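Local coordinates for lipopolysaccharide biosynthesis protein wbpB (PDB 3O9Z) that acts as an NAD-dependent dehydrogenase in the biosynthesis of 2,3-diacetamido-2,3-dideoxy-D-mannuronic acid, and is captured here with NAD and alpha-ketoglutarate bound, at residues Pro17-Ala22 / Tyr127-Leu132; Val73-Ile78 / Arg271-Gly276; Ser101-Val106 / Ile184-Phe189. All coordinates share one frame; numbering follows the deposited sequence.

In the fold
All three contacts are buried, contact 3 deepest and contact 2 outermost, its centre about 16 Å from the centre of the chain, with the partly exposed Leu274 at its outer margin. Contacts 1 and 2 share the Rossmann sheet through strands 126-128 and 75-78, and they meet where Tyr127 packs on both Thr273 and Tyr75. Contact 3 brings the loop after strand 98-101 of that sheet up to helix 186-196, and it joins contact 1 through the His19-Glu102 hydrogen bond. The chemistry follows the place: the polar bonds go to NAD in contact 1 and to NAD and the ketoacid in contact 3, while contact 2 is van der Waals packing round one tyrosine.

Contact 1 of 3, residues Pro17-Ala22 / Tyr127-Leu132; sequences PRHLKA and YTVLQL. With NAD (nicotinamide-adenine-dinucleotide), chain E.
His19 and Val129 bring the two backbones closest, yet their CA atoms are still 10.2 Å apart: helix 16-25, the first helix of the NAD-binding Rossmann fold, stands well back from the chain leaving strand 126-128, and only side chains span the distance. Val129 reaches across with CG2, which stands beside its backbone N because CG1 takes the position anti to that N (chi1 178°). Val129 CG2 comes to 4.2 Å from His19 CE1, a light apolar touch made at a slant to the ring. The two nitrogens of that ring are engaged by others: ND1 is hydrogen-bonded to Tyr270 OH and NE2 to Glu102 OE2, which should hold the imidazole in one rotation, with a carbon offered to Val129. Farther along, the two segments converge on the nicotinamide end of NAD. Here the primary amide of Gln131 pairs with the carboxamide of the cofactor in a ring of two hydrogen bonds. Gln131 NE2 donates to NAD O7N at 3.0 Å (166°); the donor of each amide faces the acceptor of the other, so their two orientations are coupled. Arg18 extends from the helix to the same place, its NH1 4.2 Å from Gln131 OE1, which lies at the guanidinium edge but too far for a bond. Gln131 OE1 accepts instead from NAD N7N, 2.9 Å away and nearly straight at 165°.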
loop_
_atom_site.group_PDB
_atom_site.type_symbol
_atom_site.label_atom_id
_atom_site.label_comp_id
_atom_site.label_asym_id
_atom_site.label_seq_id
_atom_site.Cartn_x
_atom_site.Cartn_y
_atom_site.Cartn_z
ATOM N N PRO A 17 15.989 0.447 13.350
ATOM C CA PRO A 17 17.166 1.247 13.742
ATOM C C PRO A 17 18.072 0.492 14.721
ATOM O O PRO A 17 19.268 0.787 14.828
ATOM C CB PRO A 17 16.543 2.469 14.408
ATOM C CG PRO A 17 15.205 2.608 13.718
ATOM C CD PRO A 17 14.718 1.189 13.494
ATOM N N ARG A 18 17.528 -0.454 15.487
ATOM C CA ARG A 18 18.358 -1.246 16.385
ATOM C C ARG A 18 19.253 -2.179 15.595
ATOM O O ARG A 18 20.390 -2.457 16.009
ATOM C CB ARG A 18 17.498 -2.077 17.348
ATOM C CG ARG A 18 17.696 -1.678 18.771
ATOM C CD ARG A 18 16.837 -2.503 19.730
ATOM N NE ARG A 18 15.575 -1.830 20.016
ATOM C CZ ARG A 18 14.623 -2.341 20.787
ATOM N NH1 ARG A 18 14.798 -3.541 21.334
ATOM N NH2 ARG A 18 13.499 -1.663 20.995
ATOM N N HIS A 19 18.781 -2.636 14.441
ATOM C CA HIS A 19 19.596 -3.491 13.557
ATOM C C HIS A 19 20.643 -2.668 12.825
ATOM O O HIS A 19 21.761 -3.142 12.650
ATOM C CB HIS A 19 18.698 -4.171 12.518
ATOM C CG HIS A 19 17.825 -5.231 13.112
ATOM N ND1 HIS A 19 18.189 -6.559 13.100
ATOM C CD2 HIS A 19 16.671 -5.158 13.827
ATOM C CE1 HIS A 19 17.274 -7.271 13.738
ATOM N NE2 HIS A 19 16.362 -6.442 14.220
ATOM N N LEU A 20 20.320 -1.428 12.488
ATOM C CA LEU A 20 21.311 -0.557 11.855
ATOM C C LEU A 20 22.406 -0.264 12.840
ATOM O O LEU A 20 23.582 -0.338 12.460
ATOM C CB LEU A 20 20.678 0.777 11.463
ATOM C CG LEU A 20 19.656 0.698 10.337
ATOM C CD1 LEU A 20 19.018 2.075 10.013
ATOM C CD2 LEU A 20 20.220 0.073 9.055
ATOM N N LYS A 21 22.043 0.035 14.088
ATOM C CA LYS A 21 23.041 0.258 15.128
ATOM C C LYS A 21 23.890 -1.016 15.335
ATOM O O LYS A 21 25.128 -0.928 15.457
ATOM C CB LYS A 21 22.366 0.770 16.403
ATOM C CG LYS A 21 23.286 0.955 17.600
ATOM C CD LYS A 21 22.458 0.900 18.869
ATOM C CE LYS A 21 22.508 2.228 19.575
ATOM N NZ LYS A 21 23.477 2.107 20.697
ATOM N N ALA A 22 23.278 -2.202 15.343
ATOM C CA ALA A 22 24.042 -3.440 15.568
ATOM C C ALA A 22 25.029 -3.707 14.429
ATOM O O ALA A 22 26.171 -4.127 14.652
ATOM C CB ALA A 22 23.093 -4.657 15.700
ATOM N N TYR A 127 19.604 -18.088 11.889
ATOM C CA TYR A 127 19.636 -17.603 13.259
ATOM C C TYR A 127 18.581 -16.575 13.628
ATOM O O TYR A 127 17.913 -16.072 12.737
ATOM C CB TYR A 127 20.983 -17.020 13.585
ATOM C CG TYR A 127 22.099 -18.021 13.354
ATOM C CD1 TYR A 127 22.299 -19.039 14.260
ATOM C CD2 TYR A 127 22.903 -17.965 12.228
ATOM C CE1 TYR A 127 23.307 -19.977 14.077
ATOM C CE2 TYR A 127 23.948 -18.893 12.041
ATOM C CZ TYR A 127 24.127 -19.892 12.982
ATOM O OH TYR A 127 25.123 -20.842 12.832
ATOM N N THR A 128 18.365 -16.365 14.923
ATOM C CA THR A 128 17.266 -15.499 15.357
ATOM C C THR A 128 17.646 -14.580 16.512
ATOM O O THR A 128 18.592 -14.789 17.278
ATOM C CB THR A 128 15.983 -16.322 15.618
ATOM O OG1 THR A 128 14.814 -15.495 15.776
ATOM C CG2 THR A 128 16.168 -17.159 16.853
ATOM N N VAL A 129 16.913 -13.471 16.632
ATOM C CA VAL A 129 17.127 -12.515 17.721
ATOM C C VAL A 129 16.220 -12.886 18.909
ATOM O O VAL A 129 14.991 -12.756 18.850
ATOM C CB VAL A 129 16.789 -11.071 17.269
ATOM C CG1 VAL A 129 16.955 -10.044 18.412
ATOM C CG2 VAL A 129 17.649 -10.710 16.083
ATOM N N LEU A 130 16.851 -13.373 19.969
ATOM C CA LEU A 130 16.138 -13.663 21.213
ATOM C C LEU A 130 16.916 -12.957 22.313
ATOM O O LEU A 130 17.771 -13.549 22.972
ATOM C CB LEU A 130 16.096 -15.180 21.489
ATOM C CG LEU A 130 15.121 -15.890 20.553
ATOM C CD1 LEU A 130 15.448 -17.390 20.370
ATOM C CD2 LEU A 130 13.676 -15.637 20.925
ATOM N N GLN A 131 16.726 -11.653 22.489
ATOM C CA GLN A 131 17.639 -10.941 23.373
ATOM C C GLN A 131 17.522 -11.321 24.829
ATOM O O GLN A 131 18.421 -10.982 25.582
ATOM C CB GLN A 131 17.502 -9.424 23.172
ATOM C CG GLN A 131 16.278 -8.790 23.794
ATOM C CD GLN A 131 15.170 -8.453 22.809
ATOM O OE1 GLN A 131 14.499 -7.416 22.968
ATOM N NE2 GLN A 131 15.010 -9.248 21.761
ATOM N N LEU A 132 16.425 -11.944 25.257
ATOM C CA LEU A 132 16.413 -12.367 26.663
ATOM C C LEU A 132 17.533 -13.357 26.984
ATOM O O LEU A 132 18.004 -13.431 28.133
ATOM C CB LEU A 132 15.042 -12.921 27.058
ATOM C CG LEU A 132 13.894 -11.914 27.072
ATOM C CD1 LEU A 132 12.645 -12.590 27.649
ATOM C CD2 LEU A 132 14.291 -10.721 27.883
HETATM P PA NAD E . 6.765 -2.421 11.980
HETATM O O1A NAD E . 7.174 -1.168 12.658
HETATM O O2A NAD E . 5.320 -2.673 11.523
HETATM O O5B NAD E . 7.761 -2.452 10.755
HETATM C C5B NAD E . 7.557 -3.509 9.858
HETATM C C4B NAD E . 8.269 -3.154 8.530
HETATM O O4B NAD E . 8.259 -4.285 7.621
HETATM C C3B NAD E . 7.451 -2.044 7.814
HETATM O O3B NAD E . 8.271 -0.897 7.513
HETATM C C2B NAD E . 6.871 -2.732 6.566
HETATM O O2B NAD E . 6.701 -1.874 5.428
HETATM C C1B NAD E . 8.033 -3.738 6.316
HETATM N N9A NAD E . 7.590 -4.829 5.409
HETATM C C8A NAD E . 6.378 -5.330 5.044
HETATM N N7A NAD E . 6.518 -6.296 4.139
HETATM C C5A NAD E . 7.853 -6.379 3.829
HETATM C C6A NAD E . 8.645 -7.184 2.927
HETATM N N6A NAD E . 8.037 -8.080 2.089
HETATM N N1A NAD E . 9.945 -6.926 3.007
HETATM C C2A NAD E . 10.613 -6.074 3.773
HETATM N N3A NAD E . 9.887 -5.287 4.609
HETATM C C4A NAD E . 8.564 -5.478 4.639
HETATM O O3 NAD E . 7.168 -3.657 12.913
HETATM P PN NAD E . 8.352 -3.870 13.911
HETATM O O1N NAD E . 7.850 -3.600 15.329
HETATM O O2N NAD E . 9.581 -3.154 13.425
HETATM O O5D NAD E . 8.525 -5.458 13.921
HETATM C C5D NAD E . 9.381 -5.931 12.912
HETATM C C4D NAD E . 9.819 -7.339 13.357
HETATM O O4D NAD E . 10.672 -7.127 14.504
HETATM C C3D NAD E . 8.696 -8.298 13.777
HETATM O O3D NAD E . 9.179 -9.643 13.463
HETATM C C2D NAD E . 8.723 -8.143 15.307
HETATM O O2D NAD E . 8.288 -9.316 15.977
HETATM C C1D NAD E . 10.179 -7.820 15.665
HETATM N N1N NAD E . 10.313 -7.035 16.891
HETATM C C2N NAD E . 11.174 -7.415 17.810
HETATM C C3N NAD E . 11.402 -6.749 18.997
HETATM C C7N NAD E . 12.354 -7.371 19.934
HETATM O O7N NAD E . 13.242 -8.162 19.547
HETATM N N7N NAD E . 12.268 -6.916 21.178
HETATM C C4N NAD E . 10.675 -5.570 19.214
HETATM C C5N NAD E . 9.835 -5.145 18.183
HETATM C C6N NAD E . 9.661 -5.868 17.005
#

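Contact 2 of 3, residues Val73-Ile78 / Arg271-Gly276; sequences VDYLSI and RKTLAG
Tyr75 spans the gap between strand 75-78 and the last turn of helix 266-274, where Thr273 and Leu274 receive its ring. The tight part is this wedge of three side chains. Leu274 puts CD2 3.8 Å from Tyr75 CE2, the two side chains running past each other in opposite senses. Thr273 presents CG2, held anti to its backbone N, and this methyl sits 3.8 Å from Tyr75 OH and 4.0 Å from Tyr75 CE1. With CG2 turned to the tyrosine, OG1 lies beside the threonine's own backbone N (chi1 -58°) and is hydrogen-bonded to Val269 O one turn back, so its polar end is satisfied within the helix. The phenol oxygen has a weak hydrogen bond to Asn98 ND2, and Tyr127 packs against both it and Thr273 CG2. Outward from Leu274, which is partly exposed, the packing gives way to solvent. Ala275 and Gly276 are exposed, and the helix closes there in a Schellman motif: Gly276 takes a positive phi of 86° and its N bonds to Thr273 O at 3.1 Å. Salt bridges join Arg271 to Glu268 and Lys272 to Glu277. Tyr75 and Ser77, which bonds to Tyr270, face this helix, while Leu76 and Ile78 face helix 85-94: a Rossmann sheet covered on one side by its own helix and on the other by helix 266-274, contributed by a later part of the chain.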
loop_
_atom_site.group_PDB
_atom_site.type_symbol
_atom_site.label_atom_id
_atom_site.label_comp_id
_atom_site.label_asym_id
_atom_site.label_seq_id
_atom_site.Cartn_x
_atom_site.Cartn_y
_atom_site.Cartn_z
ATOM N N VAL A 73 26.111 -10.973 -0.388
ATOM C CA VAL A 73 25.986 -10.731 1.034
ATOM C C VAL A 73 26.252 -12.040 1.831
ATOM O O VAL A 73 25.914 -13.147 1.382
ATOM C CB VAL A 73 24.631 -10.045 1.470
ATOM C CG1 VAL A 73 24.607 -8.631 0.869
ATOM C CG2 VAL A 73 23.418 -10.868 1.043
ATOM N N ASP A 74 26.749 -11.796 3.024
ATOM C CA ASP A 74 26.954 -12.881 4.020
ATOM C C ASP A 74 25.679 -13.217 4.802
ATOM O O ASP A 74 25.418 -14.395 5.095
ATOM C CB ASP A 74 28.039 -12.422 4.983
ATOM C CG ASP A 74 29.371 -12.229 4.279
ATOM O OD1 ASP A 74 29.786 -13.144 3.532
ATOM O OD2 ASP A 74 29.982 -11.159 4.494
ATOM N N TYR A 75 24.850 -12.200 5.070
ATOM C CA TYR A 75 23.710 -12.330 5.967
ATOM C C TYR A 75 22.542 -11.480 5.427
ATOM O O TYR A 75 22.737 -10.326 4.974
ATOM C CB TYR A 75 24.049 -11.766 7.341
ATOM C CG TYR A 75 24.543 -12.842 8.282
ATOM C CD1 TYR A 75 23.654 -13.540 9.082
ATOM C CD2 TYR A 75 25.871 -13.213 8.278
ATOM C CE1 TYR A 75 24.083 -14.544 9.935
ATOM C CE2 TYR A 75 26.311 -14.225 9.106
ATOM C CZ TYR A 75 25.419 -14.879 9.917
ATOM O OH TYR A 75 25.848 -15.897 10.743
ATOM N N LEU A 76 21.368 -12.078 5.478
ATOM C CA LEU A 76 20.127 -11.292 5.371
ATOM C C LEU A 76 19.614 -11.100 6.797
ATOM O O LEU A 76 19.195 -12.096 7.406
ATOM C CB LEU A 76 19.133 -12.006 4.472
ATOM C CG LEU A 76 17.875 -11.161 4.218
ATOM C CD1 LEU A 76 18.243 -9.857 3.452
ATOM C CD2 LEU A 76 16.923 -11.985 3.455
ATOM N N SER A 77 19.582 -9.864 7.309
ATOM C CA SER A 77 18.853 -9.549 8.540
ATOM C C SER A 77 17.392 -9.258 8.220
ATOM O O SER A 77 17.076 -8.545 7.268
ATOM C CB SER A 77 19.446 -8.346 9.245
ATOM O OG SER A 77 20.775 -8.548 9.723
ATOM N N ILE A 78 16.496 -9.775 9.049
ATOM C CA ILE A 78 15.085 -9.807 8.673
ATOM C C ILE A 78 14.273 -9.166 9.803
ATOM O O ILE A 78 14.141 -9.708 10.896
ATOM C CB ILE A 78 14.582 -11.257 8.383
ATOM C CG1 ILE A 78 15.290 -11.759 7.112
ATOM C CG2 ILE A 78 13.090 -11.381 8.254
ATOM C CD1 ILE A 78 15.177 -13.305 6.915
ATOM N N ARG A 271 26.641 -9.906 17.673
ATOM C CA ARG A 271 27.978 -10.417 17.990
ATOM C C ARG A 271 28.025 -11.931 18.212
ATOM O O ARG A 271 28.875 -12.640 17.662
ATOM C CB ARG A 271 28.518 -9.683 19.207
ATOM C CG ARG A 271 29.949 -10.095 19.517
ATOM C CD ARG A 271 30.401 -9.698 20.922
ATOM N NE ARG A 271 29.779 -10.522 21.962
ATOM C CZ ARG A 271 30.128 -11.774 22.254
ATOM N NH1 ARG A 271 31.080 -12.389 21.562
ATOM N NH2 ARG A 271 29.509 -12.431 23.229
ATOM N N LYS A 272 27.115 -12.442 19.029
ATOM C CA LYS A 272 27.101 -13.883 19.263
ATOM C C LYS A 272 26.875 -14.652 17.985
ATOM O O LYS A 272 27.467 -15.695 17.769
ATOM C CB LYS A 272 25.987 -14.230 20.263
ATOM C CG LYS A 272 26.282 -13.696 21.666
ATOM C CD LYS A 272 25.407 -14.354 22.729
ATOM C CE LYS A 272 25.411 -15.880 22.650
ATOM N NZ LYS A 272 26.444 -16.502 23.540
ATOM N N THR A 273 26.035 -14.117 17.105
ATOM C CA THR A 273 25.679 -14.821 15.892
ATOM C C THR A 273 26.952 -14.935 15.055
ATOM O O THR A 273 27.251 -15.978 14.489
ATOM C CB THR A 273 24.546 -14.067 15.159
ATOM O OG1 THR A 273 23.430 -13.973 16.080
ATOM C CG2 THR A 273 24.107 -14.827 13.918
ATOM N N LEU A 274 27.686 -13.836 14.962
ATOM C CA LEU A 274 28.805 -13.793 14.026
ATOM C C LEU A 274 29.941 -14.611 14.620
ATOM O O LEU A 274 30.835 -15.050 13.905
ATOM C CB LEU A 274 29.279 -12.361 13.830
ATOM C CG LEU A 274 28.312 -11.439 13.075
ATOM C CD1 LEU A 274 29.055 -10.154 12.838
ATOM C CD2 LEU A 274 27.807 -12.029 11.771
ATOM N N ALA A 275 29.886 -14.800 15.932
ATOM C CA ALA A 275 30.907 -15.600 16.603
ATOM C C ALA A 275 30.575 -17.078 16.657
ATOM O O ALA A 275 31.362 -17.861 17.180
ATOM C CB ALA A 275 31.188 -15.061 17.984
ATOM N N GLY A 276 29.490 -17.488 16.017
ATOM C CA GLY A 276 29.138 -18.906 15.933
ATOM C C GLY A 276 28.349 -19.343 17.153
ATOM O O GLY A 276 28.164 -20.531 17.381
#

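Contact 3 of 3, residues Ser101-Val106 / Ile184-Phe189. With NAD (nicotinamide-adenine-dinucleotide), chain E; AKG (2-oxoglutaric acid), chain F.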
loop_
_atom_site.group_PDB
_atom_site.type_symbol
_atom_site.label_atom_id
_atom_site.label_comp_id
_atom_site.label_asym_id
_atom_site.label_seq_id
_atom_site.Cartn_x
_atom_site.Cartn_y
_atom_site.Cartn_z
ATOM N N SER A 101 17.064 -13.554 11.705
ATOM C CA SER A 101 15.689 -13.075 11.708
ATOM C C SER A 101 15.260 -12.605 13.090
ATOM O O SER A 101 15.618 -13.182 14.108
ATOM C CB SER A 101 14.770 -14.207 11.308
ATOM O OG SER A 101 13.416 -13.818 11.240
ATOM N N GLU A 102 14.494 -11.512 13.101
ATOM C CA GLU A 102 13.771 -11.172 14.331
ATOM C C GLU A 102 12.956 -12.349 14.826
ATOM O O GLU A 102 12.525 -13.223 14.064
ATOM C CB GLU A 102 12.879 -9.944 14.102
ATOM C CG GLU A 102 13.611 -8.637 14.340
ATOM C CD GLU A 102 13.996 -8.412 15.791
ATOM O OE1 GLU A 102 13.495 -9.218 16.653
ATOM O OE2 GLU A 102 14.724 -7.452 16.111
ATOM N N LYS A 103 12.601 -12.272 16.114
ATOM C CA LYS A 103 11.609 -13.185 16.689
ATOM C C LYS A 103 10.203 -12.864 16.181
ATOM O O LYS A 103 9.932 -11.733 15.734
ATOM C CB LYS A 103 11.672 -13.204 18.229
ATOM C CG LYS A 103 11.787 -11.838 18.931
ATOM C CD LYS A 103 10.683 -10.792 18.632
ATOM C CE LYS A 103 9.288 -11.224 19.073
ATOM N NZ LYS A 103 8.364 -10.069 18.692
ATOM N N PRO A 104 9.309 -13.842 16.189
ATOM C CA PRO A 104 9.578 -15.300 16.308
ATOM C C PRO A 104 10.340 -15.692 15.049
ATOM O O PRO A 104 10.061 -15.157 13.978
ATOM C CB PRO A 104 8.173 -15.925 16.290
ATOM C CG PRO A 104 7.352 -14.928 15.428
ATOM C CD PRO A 104 7.904 -13.578 15.844
ATOM N N LEU A 105 11.288 -16.622 15.139
ATOM C CA LEU A 105 12.065 -16.999 13.947
ATOM C C LEU A 105 11.167 -17.338 12.757
ATOM O O LEU A 105 11.389 -16.824 11.637
ATOM C CB LEU A 105 12.983 -18.201 14.339
ATOM C CG LEU A 105 14.023 -18.659 13.287
ATOM C CD1 LEU A 105 14.760 -17.445 12.760
ATOM C CD2 LEU A 105 15.012 -19.625 13.974
ATOM N N VAL A 106 10.173 -18.202 12.948
ATOM C CA VAL A 106 9.103 -18.452 12.006
ATOM C C VAL A 106 7.815 -18.685 12.791
ATOM O O VAL A 106 7.860 -18.684 14.037
ATOM C CB VAL A 106 9.356 -19.645 11.049
ATOM C CG1 VAL A 106 10.650 -19.431 10.227
ATOM C CG2 VAL A 106 9.480 -20.983 11.882
ATOM N N ILE A 184 4.093 -11.336 20.975
ATOM C CA ILE A 184 4.738 -10.819 22.165
ATOM C C ILE A 184 5.229 -11.995 23.008
ATOM O O ILE A 184 6.347 -11.980 23.470
ATOM C CB ILE A 184 3.759 -9.960 22.959
ATOM C CG1 ILE A 184 3.181 -8.842 22.083
ATOM C CG2 ILE A 184 4.486 -9.363 24.177
ATOM C CD1 ILE A 184 4.177 -7.810 21.545
ATOM N N GLY A 185 4.403 -13.009 23.174
ATOM C CA GLY A 185 4.731 -14.114 24.100
ATOM C C GLY A 185 5.933 -14.943 23.745
ATOM O O GLY A 185 6.537 -15.533 24.655
ATOM N N ILE A 186 6.374 -14.921 22.484
ATOM C CA ILE A 186 7.501 -15.803 22.147
ATOM C C ILE A 186 8.715 -15.525 23.013
ATOM O O ILE A 186 9.507 -16.434 23.310
ATOM C CB ILE A 186 7.842 -15.692 20.654
ATOM C CG1 ILE A 186 8.783 -16.848 20.253
ATOM C CG2 ILE A 186 8.451 -14.324 20.266
ATOM C CD1 ILE A 186 8.023 -18.129 20.090
ATOM N N HIS A 187 8.925 -14.276 23.430
ATOM C CA HIS A 187 10.041 -13.934 24.285
ATOM C C HIS A 187 10.034 -14.807 25.526
ATOM O O HIS A 187 11.083 -15.348 25.885
ATOM C CB HIS A 187 9.959 -12.463 24.706
ATOM C CG HIS A 187 10.454 -11.491 23.682
ATOM N ND1 HIS A 187 11.779 -11.398 23.310
ATOM C CD2 HIS A 187 9.791 -10.534 22.990
ATOM C CE1 HIS A 187 11.913 -10.421 22.428
ATOM N NE2 HIS A 187 10.720 -9.901 22.196
ATOM N N PHE A 188 8.906 -14.848 26.206
ATOM C CA PHE A 188 8.902 -15.607 27.452
ATOM C C PHE A 188 8.728 -17.108 27.240
ATOM O O PHE A 188 9.281 -17.859 28.065
ATOM C CB PHE A 188 7.976 -15.010 28.529
ATOM C CG PHE A 188 6.507 -15.254 28.325
ATOM C CD1 PHE A 188 5.698 -14.253 27.837
ATOM C CD2 PHE A 188 5.934 -16.471 28.687
ATOM C CE1 PHE A 188 4.356 -14.456 27.650
ATOM C CE2 PHE A 188 4.587 -16.674 28.499
ATOM C CZ PHE A 188 3.814 -15.658 27.973
ATOM N N PHE A 189 7.997 -17.558 26.214
ATOM C CA PHE A 189 7.950 -19.004 25.944
ATOM C C PHE A 189 9.385 -19.468 25.686
ATOM O O PHE A 189 9.800 -20.556 26.138
ATOM C CB PHE A 189 6.931 -19.409 24.874
ATOM C CG PHE A 189 5.518 -19.177 25.311
ATOM C CD1 PHE A 189 4.975 -19.865 26.391
ATOM C CD2 PHE A 189 4.723 -18.264 24.648
ATOM C CE1 PHE A 189 3.678 -19.613 26.794
ATOM C CE2 PHE A 189 3.420 -18.054 25.029
ATOM C CZ PHE A 189 2.901 -18.685 26.128
HETATM P PA NAD E . 6.765 -2.421 11.980
HETATM O O1A NAD E . 7.174 -1.168 12.658
HETATM O O2A NAD E . 5.320 -2.673 11.523
HETATM O O5B NAD E . 7.761 -2.452 10.755
HETATM C C5B NAD E . 7.557 -3.509 9.858
HETATM C C4B NAD E . 8.269 -3.154 8.530
HETATM O O4B NAD E . 8.259 -4.285 7.621
HETATM C C3B NAD E . 7.451 -2.044 7.814
HETATM O O3B NAD E . 8.271 -0.897 7.513
HETATM C C2B NAD E . 6.871 -2.732 6.566
HETATM O O2B NAD E . 6.701 -1.874 5.428
HETATM C C1B NAD E . 8.033 -3.738 6.316
HETATM N N9A NAD E . 7.590 -4.829 5.409
HETATM C C8A NAD E . 6.378 -5.330 5.044
HETATM N N7A NAD E . 6.518 -6.296 4.139
HETATM C C5A NAD E . 7.853 -6.379 3.829
HETATM C C6A NAD E . 8.645 -7.184 2.927
HETATM N N6A NAD E . 8.037 -8.080 2.089
HETATM N N1A NAD E . 9.945 -6.926 3.007
HETATM C C2A NAD E . 10.613 -6.074 3.773
HETATM N N3A NAD E . 9.887 -5.287 4.609
HETATM C C4A NAD E . 8.564 -5.478 4.639
HETATM O O3 NAD E . 7.168 -3.657 12.913
HETATM P PN NAD E . 8.352 -3.870 13.911
HETATM O O1N NAD E . 7.850 -3.600 15.329
HETATM O O2N NAD E . 9.581 -3.154 13.425
HETATM O O5D NAD E . 8.525 -5.458 13.921
HETATM C C5D NAD E . 9.381 -5.931 12.912
HETATM C C4D NAD E . 9.819 -7.339 13.357
HETATM O O4D NAD E . 10.672 -7.127 14.504
HETATM C C3D NAD E . 8.696 -8.298 13.777
HETATM O O3D NAD E . 9.179 -9.643 13.463
HETATM C C2D NAD E . 8.723 -8.143 15.307
HETATM O O2D NAD E . 8.288 -9.316 15.977
HETATM C C1D NAD E . 10.179 -7.820 15.665
HETATM N N1N NAD E . 10.313 -7.035 16.891
HETATM C C2N NAD E . 11.174 -7.415 17.810
HETATM C C3N NAD E . 11.402 -6.749 18.997
HETATM C C7N NAD E . 12.354 -7.371 19.934
HETATM O O7N NAD E . 13.242 -8.162 19.547
HETATM N N7N NAD E . 12.268 -6.916 21.178
HETATM C C4N NAD E . 10.675 -5.570 19.214
HETATM C C5N NAD E . 9.835 -5.145 18.183
HETATM C C6N NAD E . 9.661 -5.868 17.005
HETATM C C1 AKG F . 7.501 -6.692 20.021
HETATM O O1 AKG F . 6.846 -5.641 20.242
HETATM O O2 AKG F . 7.375 -7.328 18.969
HETATM C C2 AKG F . 8.529 -7.171 20.920
HETATM O O5 AKG F . 9.135 -8.201 20.631
HETATM C C3 AKG F . 8.828 -6.439 22.202
HETATM C C4 AKG F . 8.016 -7.100 23.314
HETATM C C5 AKG F . 8.078 -6.358 24.634
HETATM O O3 AKG F . 7.914 -5.124 24.649
HETATM O O4 AKG F . 8.293 -6.989 25.672
#
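Lys103 and His187 converge on the keto oxygen of alpha-ketoglutarate. Lys103 NZ donates to AKG O5 at 2.8 Å, and His187 NE2 reaches the same O5, also at 2.8 Å, from the edge of its ring in a bent bond (145°); two donors therefore grip one oxygen. Lys103 NZ also donates to the ribose hydroxyl NAD O2D, 2.8 Å away, and bonds to Asn183 O. Glu102 lies along that ribose, its CG 3.3 Å from NAD O4D. What places the lysine nitrogen is a curled chain, bent at chi2 (57°) and chi3 (63°); Lys103 CD passes 3.7 Å from His187 NE2, the side chains crossing at about a right angle. Ile186 backs the curl closely, its CG2 only 3.4 Å from Lys103 CE, while its CG1 rests on CB of Pro104, which follows a cis peptide. Next out, Glu102 OE1 accepts from Lys103 N at 3.2 Å, and OE2 takes His266 NE2 besides His19. With an alanine in place of Glu102, both histidines would probably lose their shared acceptor and the ribose its packing. Glu-Lys-Pro is the signature of the Gfo/Idh/MocA family. Pro104 O bonds to His85 of helix 85-94, while Ile186 and Phe189 of helix 186-196 pack on helix 281-294.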